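Local structure of cellulase (Xanthomonas axonopodis pv. citri, 4W7W) at residues 26-31 / 295-300; 63-68 / 104-109; 299-304 / 311-316. The protein probably hydrolyses the beta-1,4-glucosidic links of cellulose and related cello-oligosaccharides, as a family 5 glycoside hydrolase that binds cello-oligosaccharide in its cleft. One frame throughout, in Å; residues are numbered along the deposited sequence.

Contact 1 of 3, residues 26-31 / 295-300. With BGC (beta-D-glucopyranose), chain B.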
loop_
_atom_site.group_PDB
_atom_site.type_symbol
_atom_site.label_atom_id
_atom_site.label_comp_id
_atom_site.label_asym_id
_atom_site.label_seq_id
_atom_site.Cartn_x
_atom_site.Cartn_y
_atom_site.Cartn_z
ATOM N N GLY A 26 -5.778 -7.339 5.841
ATOM C CA GLY A 26 -5.335 -6.576 6.979
ATOM C C GLY A 26 -5.531 -5.097 6.866
ATOM O O GLY A 26 -6.489 -4.605 6.249
ATOM N N VAL A 27 -4.627 -4.378 7.519
ATOM C CA VAL A 27 -4.743 -2.941 7.676
ATOM C C VAL A 27 -3.410 -2.247 7.478
ATOM O O VAL A 27 -2.347 -2.837 7.656
ATOM C CB VAL A 27 -5.321 -2.551 9.067
ATOM C CG1 VAL A 27 -6.694 -3.142 9.314
ATOM C CG2 VAL A 27 -4.379 -2.914 10.195
ATOM N N ASN A 28 -3.508 -0.969 7.129
ATOM C CA ASN A 28 -2.386 -0.039 7.206
ATOM C C ASN A 28 -2.217 0.415 8.651
ATOM O O ASN A 28 -3.191 0.856 9.279
ATOM C CB ASN A 28 -2.650 1.201 6.351
ATOM C CG ASN A 28 -2.462 0.953 4.886
ATOM O OD1 ASN A 28 -1.385 1.217 4.358
ATOM N ND2 ASN A 28 -3.499 0.452 4.198
ATOM N N LEU A 29 -1.001 0.330 9.191
ATOM C CA LEU A 29 -0.672 0.947 10.473
ATOM C C LEU A 29 0.078 2.216 10.143
ATOM O O LEU A 29 1.263 2.199 9.867
ATOM C CB LEU A 29 0.133 0.030 11.385
ATOM C CG LEU A 29 -0.623 -1.202 11.879
ATOM C CD1 LEU A 29 0.237 -2.078 12.787
ATOM C CD2 LEU A 29 -1.903 -0.833 12.607
ATOM N N SER A 30 -0.685 3.305 10.104
ATOM C CA SER A 30 -0.215 4.633 9.715
ATOM C C SER A 30 0.400 5.379 10.892
ATOM O O SER A 30 -0.070 5.249 12.028
ATOM C CB SER A 30 -1.402 5.419 9.136
ATOM O OG SER A 30 -1.111 6.788 8.927
ATOM N N GLY A 31 1.435 6.166 10.602
ATOM C CA GLY A 31 2.055 7.009 11.606
ATOM C C GLY A 31 3.489 7.346 11.310
ATOM O O GLY A 31 3.970 8.384 11.728
ATOM N N GLY A 295 -5.339 -9.921 -2.119
ATOM C CA GLY A 295 -5.753 -9.406 -0.830
ATOM C C GLY A 295 -5.868 -7.911 -0.814
ATOM O O GLY A 295 -5.884 -7.254 -1.869
ATOM N N TRP A 296 -5.965 -7.397 0.406
ATOM C CA TRP A 296 -6.263 -6.011 0.639
ATOM C C TRP A 296 -5.773 -5.586 2.002
ATOM O O TRP A 296 -5.645 -6.391 2.926
ATOM C CB TRP A 296 -7.774 -5.733 0.539
ATOM C CG TRP A 296 -8.715 -6.622 1.295
ATOM C CD1 TRP A 296 -9.507 -7.555 0.711
ATOM C CD2 TRP A 296 -9.049 -6.633 2.709
ATOM N NE1 TRP A 296 -10.293 -8.164 1.644
ATOM C CE2 TRP A 296 -10.048 -7.609 2.872
ATOM C CE3 TRP A 296 -8.637 -5.900 3.831
ATOM C CZ2 TRP A 296 -10.612 -7.895 4.121
ATOM C CZ3 TRP A 296 -9.210 -6.195 5.070
ATOM C CH2 TRP A 296 -10.180 -7.179 5.199
ATOM N N THR A 297 -5.535 -4.283 2.114
ATOM C CA THR A 297 -5.236 -3.632 3.389
ATOM C C THR A 297 -6.036 -2.340 3.487
ATOM O O THR A 297 -5.887 -1.422 2.695
ATOM C CB THR A 297 -3.725 -3.360 3.596
ATOM O OG1 THR A 297 -3.106 -2.823 2.416
ATOM C CG2 THR A 297 -2.984 -4.628 3.964
ATOM N N TRP A 298 -6.884 -2.289 4.505
ATOM C CA TRP A 298 -7.738 -1.140 4.798
ATOM C C TRP A 298 -6.914 0.075 5.216
ATOM O O TRP A 298 -5.917 -0.059 5.934
ATOM C CB TRP A 298 -8.642 -1.537 5.954
ATOM C CG TRP A 298 -9.476 -0.448 6.540
ATOM C CD1 TRP A 298 -9.116 0.408 7.534
ATOM C CD2 TRP A 298 -10.808 -0.102 6.175
ATOM N NE1 TRP A 298 -10.150 1.256 7.834
ATOM C CE2 TRP A 298 -11.211 0.963 7.013
ATOM C CE3 TRP A 298 -11.722 -0.607 5.256
ATOM C CZ2 TRP A 298 -12.502 1.511 6.965
ATOM C CZ3 TRP A 298 -12.986 -0.056 5.207
ATOM C CH2 TRP A 298 -13.360 0.988 6.057
ATOM N N TRP A 299 -7.355 1.253 4.815
ATOM C CA TRP A 299 -6.791 2.511 5.285
ATOM C C TRP A 299 -7.776 3.115 6.289
ATOM O O TRP A 299 -8.853 3.525 5.881
ATOM C CB TRP A 299 -6.556 3.494 4.130
ATOM C CG TRP A 299 -5.855 4.720 4.643
ATOM C CD1 TRP A 299 -6.441 5.805 5.233
ATOM C CD2 TRP A 299 -4.453 4.910 4.758
ATOM N NE1 TRP A 299 -5.478 6.678 5.674
ATOM C CE2 TRP A 299 -4.247 6.144 5.405
ATOM C CE3 TRP A 299 -3.348 4.150 4.391
ATOM C CZ2 TRP A 299 -2.969 6.640 5.672
ATOM C CZ3 TRP A 299 -2.078 4.627 4.672
ATOM C CH2 TRP A 299 -1.899 5.861 5.294
ATOM N N ALA A 300 -7.456 3.203 7.585
ATOM C CA ALA A 300 -6.202 2.820 8.233
ATOM C C ALA A 300 -6.448 2.630 9.720
ATOM O O ALA A 300 -7.500 2.989 10.259
ATOM C CB ALA A 300 -5.146 3.903 8.044
HETATM C C2 BGC B . -5.144 11.460 5.656
HETATM C C3 BGC B . -4.198 12.515 6.230
HETATM C C4 BGC B . -2.925 11.905 6.819
HETATM C C5 BGC B . -2.327 10.894 5.856
HETATM C C6 BGC B . -1.202 10.102 6.502
HETATM C C1 BGC B . -4.397 10.534 4.710
HETATM O O1 BGC B . -5.242 9.469 4.243
HETATM O O2 BGC B . -6.225 12.095 4.956
HETATM O O3 BGC B . -4.903 13.278 7.217
HETATM O O4 BGC B . -1.930 12.906 7.017
HETATM O O5 BGC B . -3.320 9.959 5.430
HETATM O O6 BGC B . -0.584 9.342 5.493
#
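Trp-296 and Gly-26 begin the parallel pairing of strands 293-301 and 24-29, the last and first strands, which closes the (beta/alpha)8 barrel. Gly-26 N gives a weak bond to Trp-296 O, and the indole turns an edge to the same glycine, CZ3 3.4 Å from Gly-26 O. Thr-297 lays CG2 along the backbone, 3.9 Å from Val-27 N, while OG1 bonds to Gly-265 O of the neighbouring strand. Trp-298 carries most of the bonding: its N reaches Gly-26 O at 2.9 Å, and its O accepts twice from Asn-28. Asn-28 N approaches Trp-298 O almost head-on (2.8 Å); ND2 comes from above the carbonyl plane (3.0 Å), yet within the plane of its own amide, and OD1 is bonded to Arg-67. In Trp-299 the indole trails opposite the backbone N (chi1 -175°) and meets the Asn-28 side chain crosswise, CE3 3.4 Å from Asn-28 CG with the planes 53° apart. This tryptophan lines the glycan pocket, its NE1 3.1 Å from O1 of a bound glucose. After a cis peptide, Ala-300 sets CB against one face of the Trp-299 indole, near its rim, and 3.8 Å from Asn-28 O.

Contact 2 of 3, residues 63-68 / 104-109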
loop_
_atom_site.group_PDB
_atom_site.type_symbol
_atom_site.label_atom_id
_atom_site.label_comp_id
_atom_site.label_asym_id
_atom_site.label_seq_id
_atom_site.Cartn_x
_atom_site.Cartn_y
_atom_site.Cartn_z
ATOM N N MET A 63 -6.544 -10.760 10.973
ATOM C CA MET A 63 -5.788 -10.129 9.926
ATOM C C MET A 63 -4.353 -10.561 9.930
ATOM O O MET A 63 -3.654 -10.460 10.947
ATOM C CB MET A 63 -5.926 -8.657 10.055
ATOM C CG MET A 63 -7.343 -8.293 9.719
ATOM S SD MET A 63 -7.550 -6.585 10.097
ATOM C CE MET A 63 -9.136 -6.290 9.324
ATOM N N ASN A 64 -3.921 -11.058 8.780
ATOM C CA ASN A 64 -2.585 -11.608 8.642
ATOM C C ASN A 64 -1.625 -10.703 7.920
ATOM O O ASN A 64 -0.514 -11.124 7.641
ATOM C CB ASN A 64 -2.626 -12.977 7.956
ATOM C CG ASN A 64 -2.907 -12.880 6.476
ATOM O OD1 ASN A 64 -3.326 -11.829 5.989
ATOM N ND2 ASN A 64 -2.648 -13.955 5.756
ATOM N N THR A 65 -2.014 -9.456 7.628
ATOM C CA THR A 65 -1.170 -8.571 6.833
ATOM C C THR A 65 -1.230 -7.162 7.386
ATOM O O THR A 65 -2.309 -6.637 7.657
ATOM C CB THR A 65 -1.609 -8.568 5.358
ATOM O OG1 THR A 65 -1.552 -9.904 4.854
ATOM C CG2 THR A 65 -0.700 -7.721 4.495
ATOM N N ILE A 66 -0.059 -6.558 7.525
ATOM C CA ILE A 66 0.062 -5.164 7.926
ATOM C C ILE A 66 0.809 -4.411 6.833
ATOM O O ILE A 66 1.908 -4.824 6.435
ATOM C CB ILE A 66 0.838 -5.045 9.240
ATOM C CG1 ILE A 66 0.092 -5.735 10.390
ATOM C CG2 ILE A 66 1.146 -3.586 9.555
ATOM C CD1 ILE A 66 -1.268 -5.187 10.721
ATOM N N ARG A 67 0.205 -3.335 6.336
ATOM C CA ARG A 67 0.919 -2.404 5.461
ATOM C C ARG A 67 1.494 -1.291 6.332
ATOM O O ARG A 67 0.766 -0.709 7.140
ATOM C CB ARG A 67 -0.005 -1.870 4.355
ATOM C CG ARG A 67 0.684 -0.938 3.363
ATOM C CD ARG A 67 -0.176 -0.750 2.135
ATOM N NE ARG A 67 0.374 0.110 1.096
ATOM C CZ ARG A 67 0.049 1.382 0.890
ATOM N NH1 ARG A 67 -0.704 2.063 1.738
ATOM N NH2 ARG A 67 0.473 1.981 -0.204
ATOM N N LEU A 68 2.792 -1.052 6.183
ATOM C CA LEU A 68 3.540 -0.136 7.022
ATOM C C LEU A 68 4.110 1.009 6.186
ATOM O O LEU A 68 5.179 0.885 5.586
ATOM C CB LEU A 68 4.674 -0.872 7.720
ATOM C CG LEU A 68 5.473 -0.041 8.712
ATOM C CD1 LEU A 68 4.651 0.228 9.967
ATOM C CD2 LEU A 68 6.784 -0.722 9.065
ATOM N N TYR A 104 2.256 -10.974 7.655
ATOM C CA TYR A 104 3.105 -10.402 6.625
ATOM C C TYR A 104 3.208 -8.898 6.828
ATOM O O TYR A 104 2.274 -8.272 7.334
ATOM C CB TYR A 104 2.499 -10.672 5.247
ATOM C CG TYR A 104 2.429 -12.137 4.904
ATOM C CD1 TYR A 104 3.509 -12.787 4.301
ATOM C CD2 TYR A 104 1.300 -12.887 5.202
ATOM C CE1 TYR A 104 3.458 -14.135 3.991
ATOM C CE2 TYR A 104 1.236 -14.235 4.887
ATOM C CZ TYR A 104 2.317 -14.853 4.279
ATOM O OH TYR A 104 2.283 -16.190 3.951
ATOM N N LEU A 105 4.344 -8.324 6.427
ATOM C CA LEU A 105 4.591 -6.903 6.554
ATOM C C LEU A 105 4.903 -6.344 5.187
ATOM O O LEU A 105 5.901 -6.711 4.567
ATOM C CB LEU A 105 5.751 -6.666 7.511
ATOM C CG LEU A 105 5.999 -5.195 7.859
ATOM C CD1 LEU A 105 4.876 -4.623 8.714
ATOM C CD2 LEU A 105 7.343 -5.018 8.560
ATOM N N ILE A 106 4.029 -5.457 4.708
ATOM C CA ILE A 106 4.286 -4.711 3.477
ATOM C C ILE A 106 5.062 -3.449 3.824
ATOM O O ILE A 106 4.569 -2.589 4.558
ATOM C CB ILE A 106 3.003 -4.333 2.725
ATOM C CG1 ILE A 106 2.184 -5.568 2.350
ATOM C CG2 ILE A 106 3.340 -3.495 1.503
ATOM C CD1 ILE A 106 0.752 -5.248 1.986
ATOM N N LEU A 107 6.269 -3.347 3.279
ATOM C CA LEU A 107 7.067 -2.133 3.407
ATOM C C LEU A 107 6.568 -1.159 2.357
ATOM O O LEU A 107 6.822 -1.356 1.160
ATOM C CB LEU A 107 8.542 -2.457 3.186
ATOM C CG LEU A 107 9.128 -3.461 4.170
ATOM C CD1 LEU A 107 10.616 -3.648 3.892
ATOM C CD2 LEU A 107 8.879 -3.060 5.619
ATOM N N ASP A 108 5.818 -0.145 2.790
ATOM C CA ASP A 108 5.223 0.842 1.877
ATOM C C ASP A 108 6.057 2.106 1.884
ATOM O O ASP A 108 6.020 2.877 2.831
ATOM C CB ASP A 108 3.782 1.147 2.317
ATOM C CG ASP A 108 3.250 2.471 1.826
ATOM O OD1 ASP A 108 3.699 2.985 0.782
ATOM O OD2 ASP A 108 2.361 2.985 2.564
ATOM N N LEU A 109 6.839 2.279 0.817
ATOM C CA LEU A 109 7.602 3.513 0.613
ATOM C C LEU A 109 6.584 4.601 0.237
ATOM O O LEU A 109 6.117 4.665 -0.905
ATOM C CB LEU A 109 8.644 3.330 -0.483
ATOM C CG LEU A 109 9.695 4.445 -0.539
ATOM C CD1 LEU A 109 10.667 4.338 0.623
ATOM C CD2 LEU A 109 10.445 4.368 -1.856
#
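Arg-67 carries CG on the far side from its backbone N (chi1 -177°) and runs extended to NE; Asp-108 points its carboxylate the same way from its own backbone (chi1 158°), and the two groups meet inside the barrel. They stack with planes 13° apart, Asp-108 OD2 over the centre of the guanidinium and 3.3 Å from Arg-67 CZ. This salt bridge is one of charge alone, since no N-H points at OD2. NH1 is hydrogen-bonded to Asn-28 OD1 and NH2 to Asn-153 OD1, with salt bridges to Glu-266 and Glu-222, which hold the guanidinium's orientation, while Asp-108 OD2 is bonded to His-110 ND1. The backbones that carry this pair form the parallel join of the second and third barrel strands, linked by a beta-alpha-beta connection through helix 85-100. Five N-H...O bonds run without a gap from Tyr-104 N and Asn-64 O (2.8 Å) to Asp-108 N and Leu-68 O (3.0 Å). On the outer face Leu-105 CD1 lies 4.0 Å from Ile-66 CG2 and 3.9 Å from Leu-68 CB. Inside, Ile-106 CD1 touches Thr-65 CG2 at 3.8 Å. At the N-terminal end the Tyr-104 ring directs an edge at a carbonyl, CD2 3.5 Å from Asn-64 O, and the Asn-64 amide stands nearly perpendicular to that ring, its ND2 bonded to Lys-23 O and its OD1 accepting from Thr-65 OG1 at 2.9 Å.

Contact 3 of 3, residues 299-304 / 311-316. With BGC (beta-D-glucopyranose), chain B.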
loop_
_atom_site.group_PDB
_atom_site.type_symbol
_atom_site.label_atom_id
_atom_site.label_comp_id
_atom_site.label_asym_id
_atom_site.label_seq_id
_atom_site.Cartn_x
_atom_site.Cartn_y
_atom_site.Cartn_z
ATOM N N TRP A 299 -7.355 1.253 4.815
ATOM C CA TRP A 299 -6.791 2.511 5.285
ATOM C C TRP A 299 -7.776 3.115 6.289
ATOM O O TRP A 299 -8.853 3.525 5.881
ATOM C CB TRP A 299 -6.556 3.494 4.130
ATOM C CG TRP A 299 -5.855 4.720 4.643
ATOM C CD1 TRP A 299 -6.441 5.805 5.233
ATOM C CD2 TRP A 299 -4.453 4.910 4.758
ATOM N NE1 TRP A 299 -5.478 6.678 5.674
ATOM C CE2 TRP A 299 -4.247 6.144 5.405
ATOM C CE3 TRP A 299 -3.348 4.150 4.391
ATOM C CZ2 TRP A 299 -2.969 6.640 5.672
ATOM C CZ3 TRP A 299 -2.078 4.627 4.672
ATOM C CH2 TRP A 299 -1.899 5.861 5.294
ATOM N N ALA A 300 -7.456 3.203 7.585
ATOM C CA ALA A 300 -6.202 2.820 8.233
ATOM C C ALA A 300 -6.448 2.630 9.720
ATOM O O ALA A 300 -7.500 2.989 10.259
ATOM C CB ALA A 300 -5.146 3.903 8.044
ATOM N N ALA A 301 -5.426 2.108 10.384
ATOM C CA ALA A 301 -5.314 2.145 11.822
ATOM C C ALA A 301 -4.015 2.843 12.188
ATOM O O ALA A 301 -3.431 3.552 11.358
ATOM C CB ALA A 301 -5.452 0.747 12.405
ATOM N N GLY A 302 -3.575 2.644 13.416
ATOM C CA GLY A 302 -2.493 3.438 13.982
ATOM C C GLY A 302 -3.019 4.360 15.062
ATOM O O GLY A 302 -4.182 4.757 15.044
ATOM N N ALA A 303 -2.140 4.718 15.992
ATOM C CA ALA A 303 -2.540 5.399 17.215
ATOM C C ALA A 303 -2.682 6.917 17.105
ATOM O O ALA A 303 -3.050 7.550 18.087
ATOM C CB ALA A 303 -1.543 5.075 18.321
ATOM N N TRP A 304 -2.375 7.512 15.962
ATOM C CA TRP A 304 -2.338 8.961 15.821
ATOM C C TRP A 304 -3.469 9.583 14.969
ATOM O O TRP A 304 -3.354 10.725 14.513
ATOM C CB TRP A 304 -0.966 9.367 15.284
ATOM C CG TRP A 304 0.123 9.420 16.319
ATOM C CD1 TRP A 304 0.146 8.832 17.555
ATOM C CD2 TRP A 304 1.371 10.101 16.183
ATOM N NE1 TRP A 304 1.328 9.118 18.197
ATOM C CE2 TRP A 304 2.092 9.905 17.380
ATOM C CE3 TRP A 304 1.934 10.881 15.180
ATOM C CZ2 TRP A 304 3.355 10.456 17.588
ATOM C CZ3 TRP A 304 3.192 11.422 15.383
ATOM C CH2 TRP A 304 3.883 11.209 16.580
ATOM N N PHE A 311 -12.161 7.031 8.894
ATOM C CA PHE A 311 -11.742 5.719 8.394
ATOM C C PHE A 311 -10.931 4.916 9.402
ATOM O O PHE A 311 -10.404 3.869 9.065
ATOM C CB PHE A 311 -10.944 5.875 7.087
ATOM C CG PHE A 311 -11.666 6.634 6.011
ATOM C CD1 PHE A 311 -13.004 6.398 5.692
ATOM C CD2 PHE A 311 -10.963 7.538 5.246
ATOM C CE1 PHE A 311 -13.626 7.102 4.656
ATOM C CE2 PHE A 311 -11.565 8.222 4.215
ATOM C CZ PHE A 311 -12.901 8.021 3.930
ATOM N N THR A 312 -10.795 5.395 10.627
ATOM C CA THR A 312 -9.988 4.676 11.586
ATOM C C THR A 312 -10.597 3.346 11.997
ATOM O O THR A 312 -11.776 3.284 12.343
ATOM C CB THR A 312 -9.700 5.509 12.836
ATOM O OG1 THR A 312 -8.876 4.721 13.696
ATOM C CG2 THR A 312 -10.970 5.971 13.593
ATOM N N VAL A 313 -9.777 2.304 12.032
ATOM C CA VAL A 313 -10.145 1.074 12.724
ATOM C C VAL A 313 -9.192 0.779 13.883
ATOM O O VAL A 313 -9.160 -0.346 14.386
ATOM C CB VAL A 313 -10.346 -0.139 11.782
ATOM C CG1 VAL A 313 -11.532 0.129 10.862
ATOM C CG2 VAL A 313 -9.087 -0.478 11.002
ATOM N N GLN A 314 -8.447 1.792 14.332
ATOM C CA GLN A 314 -7.662 1.644 15.544
ATOM C C GLN A 314 -8.624 1.484 16.724
ATOM O O GLN A 314 -9.513 2.306 16.881
ATOM C CB GLN A 314 -6.797 2.879 15.758
ATOM C CG GLN A 314 -5.854 2.763 16.948
ATOM C CD GLN A 314 -4.723 1.771 16.764
ATOM O OE1 GLN A 314 -4.478 1.236 15.676
ATOM N NE2 GLN A 314 -3.987 1.562 17.833
ATOM N N PRO A 315 -8.451 0.432 17.550
ATOM C CA PRO A 315 -9.377 0.252 18.661
ATOM C C PRO A 315 -9.298 1.417 19.598
ATOM O O PRO A 315 -8.268 2.101 19.706
ATOM C CB PRO A 315 -8.897 -1.033 19.315
ATOM C CG PRO A 315 -7.463 -1.123 18.949
ATOM C CD PRO A 315 -7.421 -0.607 17.534
ATOM N N GLY A 316 -10.406 1.667 20.274
ATOM C CA GLY A 316 -10.451 2.754 21.228
ATOM C C GLY A 316 -9.506 2.549 22.400
ATOM O O GLY A 316 -9.132 1.429 22.710
HETATM C C2 BGC B . -5.144 11.460 5.656
HETATM C C3 BGC B . -4.198 12.515 6.230
HETATM C C4 BGC B . -2.925 11.905 6.819
HETATM C C5 BGC B . -2.327 10.894 5.856
HETATM C C6 BGC B . -1.202 10.102 6.502
HETATM C C1 BGC B . -4.397 10.534 4.710
HETATM O O1 BGC B . -5.242 9.469 4.243
HETATM O O2 BGC B . -6.225 12.095 4.956
HETATM O O3 BGC B . -4.903 13.278 7.217
HETATM O O4 BGC B . -1.930 12.906 7.017
HETATM O O5 BGC B . -3.320 9.959 5.430
HETATM O O6 BGC B . -0.584 9.342 5.493
#
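Ala-300 and Val-313 join the end of the eighth barrel strand to the loop that follows it, where residues 311-314 return alongside 299-303, running in roughly the same direction, with an ST turn at Thr-312. The strand turns a corner at Trp-299, and the non-proline cis peptide after this tryptophan is a feature known from the related clan GH-A glycosidases.

Backbone bonds come first. Val-313 N donates to Ala-300 O at 3.0 Å, with the Thr-312 CA-H directed at the same oxygen. Ala-300 N makes a weak, long bond to Phe-311 O (3.4 Å), an oxygen that also accepts from Trp-298 NE1. In the ST turn, Gln-314 N donates to Thr-312 OG1 at 3.0 Å.

The side-chain bond belongs to Gln-314. Its CG lies opposite the backbone N (chi1 -175°) and the chain then bends at chi2 (70°), which curls the amide round the Gly-302 peptide. OE1 accepts from Gly-302 N at 2.8 Å, the donor standing 49° out of the amide plane and so not on a lone pair. The same curl brings Gln-314 CG within 3.2 Å of Gly-302 O. The other end of the amide is satisfied as well, NE2 bonding to Asp-54 OD1 of helix 52-60, so Gln-314 ties strand end, loop and helix together. At the backbone angles of Gly-302 a CB would press on the Ala-301 carbonyl oxygen, which accounts for the glycine.

Packing contacts complete the join. Phe-311 CB rests 3.4 Å from Trp-299 O, while its ring leads away toward strand 262-268. Val-313 and Ala-301 both touch Phe-58 of helix 52-60. Ala-301 CB lies 4.1 Å from Val-313 CG2 and 3.4 Å from Gln-314 OE1.

In the fold
Contacts 1 and 2 share the barrel sheet, with strand 24-29 beside 65-70, and their centres are about 7 Å apart. Arg-67 NH1 of contact 2 is hydrogen-bonded to Asn-28 OD1 of contact 1 at 2.8 Å. Contact 3 continues from contact 1 through Trp-299 and Ala-300, its centre about 9 Å away: Asn-28 O meets Ala-301 N at 2.8 Å, and Trp-298 NE1 meets Phe-311 O at 2.9 Å. Contacts 2 and 3, about 15 Å apart between centres, touch where Arg-67 NH1 lies 4.1 Å from Trp-299 CZ3. Trp-299 brings contacts 1 and 3 to the bound glucose, which is also hydrogen-bonded to Glu-33; the Asp-108 side chain stays about 8 Å from a glucose.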